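PDB 5ZB9: DNA damage response protein Rtt109, putative from Neosartorya fumigata, which probably transfers the acetyl group of acetyl-CoA to lysines of histone H3, in the DNA damage response. Local coordinates for residues I323-P326 and G327-N330; V16-T19 and G20-V23. All coordinates share one frame; numbering follows the deposited sequence.

Contact 1 (I323-P326 and G327-N330)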
# COMPACT_ATOMS: atom_id res chain seq x y z
N ILE A 323 9.86 4.65 -6.66
CA ILE A 323 10.23 6.05 -6.84
C ILE A 323 11.71 6.28 -6.53
O ILE A 323 12.18 6.01 -5.42
CB ILE A 323 9.37 6.97 -5.95
CG1 ILE A 323 7.90 6.89 -6.38
CG2 ILE A 323 9.89 8.41 -6.00
CD1 ILE A 323 6.94 7.54 -5.41
N ASN A 324 12.45 6.79 -7.51
CA ASN A 324 13.86 7.09 -7.31
C ASN A 324 14.07 8.58 -7.21
O ASN A 324 13.91 9.31 -8.19
CB ASN A 324 14.72 6.49 -8.43
CG ASN A 324 14.66 4.97 -8.45
OD1 ASN A 324 15.18 4.32 -7.55
ND2 ASN A 324 14.02 4.41 -9.47
N PRO A 325 14.42 9.06 -6.00
CA PRO A 325 14.57 10.48 -5.70
C PRO A 325 15.81 11.07 -6.39
O PRO A 325 16.63 10.29 -6.89
CB PRO A 325 14.72 10.49 -4.18
CG PRO A 325 15.44 9.22 -3.90
CD PRO A 325 14.83 8.22 -4.87
N PRO A 326 15.92 12.41 -6.45
CA PRO A 326 17.08 13.00 -7.12
C PRO A 326 18.41 12.50 -6.54
O PRO A 326 18.58 12.46 -5.32
CB PRO A 326 16.90 14.50 -6.87
CG PRO A 326 15.43 14.67 -6.67
CD PRO A 326 14.99 13.44 -5.95
N GLY A 327 19.32 12.11 -7.41
CA GLY A 327 20.59 11.55 -6.98
C GLY A 327 20.54 10.04 -7.02
O GLY A 327 21.39 9.35 -6.46
N LEU A 328 19.51 9.53 -7.69
CA LEU A 328 19.28 8.10 -7.77
C LEU A 328 18.53 7.79 -9.06
O LEU A 328 17.51 8.42 -9.37
CB LEU A 328 18.48 7.61 -6.55
CG LEU A 328 18.79 6.24 -5.95
CD1 LEU A 328 20.24 6.15 -5.48
CD2 LEU A 328 17.83 5.92 -4.80
N VAL A 329 19.06 6.84 -9.84
CA VAL A 329 18.38 6.37 -11.05
C VAL A 329 18.00 4.91 -10.83
O VAL A 329 18.46 4.28 -9.88
CB VAL A 329 19.27 6.50 -12.30
CG1 VAL A 329 19.53 7.97 -12.61
CG2 VAL A 329 20.58 5.75 -12.11
N ASN A 330 17.17 4.37 -11.72
CA ASN A 330 16.69 3.00 -11.55
C ASN A 330 17.74 1.93 -11.90
O ASN A 330 17.47 0.74 -11.78
CB ASN A 330 15.42 2.77 -12.39
CG ASN A 330 15.68 2.78 -13.88
OD1 ASN A 330 16.61 3.43 -14.36
ND2 ASN A 330 14.86 2.05 -14.62
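The side-chain amide of N324 lies flat over the peptide group joining V329 to N330, the two planes only about 15° apart. One face of the amide looks onto that peptide: CG of N324 is 4.1 Å from the carbonyl carbon of V329, while N324 ND2 is 3.6 Å from CB of N330 and nearly as close to its CA. The other face is turned to N324's own peptide with I323, because the first torsion (-64°) sets CG beside the backbone N and anti to the carbonyl carbon. At the OD1 edge, CD2 of L328 comes up close to the amide plane, 4.1 Å from N324 OD1. The polar atoms bond outside the turn, OD1 taking the NE hydrogen of R133 and ND2 giving to E183 and Q243, so both ends of the amide are held and its rotation is fixed.

L328 runs alongside the ring of P325, pointing the same way, with its CD2 3.8 Å from CD of P325. Its own CB rests 3.3 Å from P325 O. What brings P325 and L328 together is a type II beta turn from P325 to L328, with P326 and G327 in its middle; the positive phi of G327 (98°) is one that suits glycine.

The turn follows directly on strand 317-324, which runs antiparallel between strands 133-140 and 202-208, and beyond it V329 packs on helix 193-198.

Contact 2 (V16-T19 and G20-V23)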
# COMPACT_ATOMS: atom_id res chain seq x y z
N VAL A 16 -8.43 18.13 -4.46
CA VAL A 16 -8.75 17.14 -5.49
C VAL A 16 -10.24 16.78 -5.51
O VAL A 16 -10.75 16.32 -6.53
CB VAL A 16 -7.92 15.83 -5.33
CG1 VAL A 16 -6.44 16.15 -5.23
CG2 VAL A 16 -8.38 15.02 -4.12
N LEU A 17 -10.94 17.01 -4.41
CA LEU A 17 -12.37 16.68 -4.36
C LEU A 17 -13.17 17.71 -5.13
O LEU A 17 -12.84 18.89 -5.13
CB LEU A 17 -12.87 16.59 -2.91
CG LEU A 17 -12.36 15.40 -2.09
CD1 LEU A 17 -12.85 15.47 -0.66
CD2 LEU A 17 -12.79 14.08 -2.73
N PRO A 18 -14.23 17.26 -5.81
CA PRO A 18 -15.09 18.19 -6.55
C PRO A 18 -15.68 19.28 -5.65
O PRO A 18 -16.03 19.01 -4.50
CB PRO A 18 -16.19 17.29 -7.11
CG PRO A 18 -15.56 15.94 -7.19
CD PRO A 18 -14.62 15.85 -6.03
N THR A 19 -15.78 20.49 -6.19
CA THR A 19 -16.39 21.62 -5.51
C THR A 19 -17.72 21.26 -4.86
O THR A 19 -18.61 20.72 -5.51
CB THR A 19 -16.60 22.79 -6.49
OG1 THR A 19 -15.34 23.37 -6.81
CG2 THR A 19 -17.51 23.85 -5.87
N GLY A 20 -17.84 21.54 -3.57
CA GLY A 20 -19.08 21.30 -2.86
C GLY A 20 -19.19 19.93 -2.24
O GLY A 20 -20.13 19.66 -1.49
N VAL A 21 -18.25 19.04 -2.54
CA VAL A 21 -18.24 17.74 -1.87
C VAL A 21 -17.69 17.93 -0.46
O VAL A 21 -16.57 18.41 -0.28
CB VAL A 21 -17.39 16.70 -2.62
CG1 VAL A 21 -17.32 15.42 -1.82
CG2 VAL A 21 -17.97 16.44 -3.99
N LYS A 22 -18.49 17.57 0.53
CA LYS A 22 -18.10 17.75 1.92
C LYS A 22 -17.93 16.41 2.61
O LYS A 22 -18.85 15.60 2.66
CB LYS A 22 -19.13 18.59 2.67
CG LYS A 22 -19.33 19.97 2.07
CD LYS A 22 -20.41 20.76 2.80
CE LYS A 22 -20.54 22.15 2.21
NZ LYS A 22 -21.51 22.98 2.99
N VAL A 23 -16.75 16.17 3.16
CA VAL A 23 -16.52 14.97 3.95
C VAL A 23 -15.78 15.32 5.23
O VAL A 23 -15.24 16.41 5.37
CB VAL A 23 -15.71 13.91 3.17
CG1 VAL A 23 -16.46 13.47 1.91
CG2 VAL A 23 -14.33 14.45 2.82
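V21 gives its backbone N-H to the carbonyl oxygen of P18, and that is the polar link across this bend. The bond is 3.0 Å from V21 N to P18 O and fairly straight, 160° at the hydrogen, with the donor tilted 28° from the carbonyl plane.

It closes a type II beta turn running from P18 to V21, with T19 and G20 at the two central positions. G20 has a positive phi of 90°, where a side chain would collide with the carbonyl oxygen of T19. The turn takes the chain from the end of helix 9-16 into strand 22-35. V23 bonds through its backbone to V466 of the antiparallel strand 464-467, while V21 bonds to G468 and L17 and T19 to N470, in the residues that follow that strand.

Apolar contacts fill the inside of the bend. CG2 of V21 sits over a face of the P18 ring, 3.7 Å from CB of P18 and only slightly farther from the ring's CG and CD. With that methyl anti to the carbonyl carbon, it also comes within 3.3 Å of P18 O. Farther along, the side chains of L17 and V23 approach at a slant, CD1 of L17 meeting CG2 of V23 at 3.9 Å. L111 of helix 111-127 touches L17, P18 and V21 alike, and V23 packs on V59 and I61 of strand 50-61.

How the contacts relate
Contacts 1 and 2 are both type II turns with glycine in the third position, set at ends of strands in one mixed sheet: 16-23 leads into strand 22-35, whereas 323-330 leads out of strand 317-324. Contact 2 comes first in the chain. Their centres lie 34 Å apart and their nearest atoms about 16 Å, so they do not touch. Contact 2 is the one near the CoA site, which is empty in this model: the side chain of V23 is about 8 Å from that of L112, and the side chain of P18 about 9 Å from that of R113. Contact 1 lies away from that site.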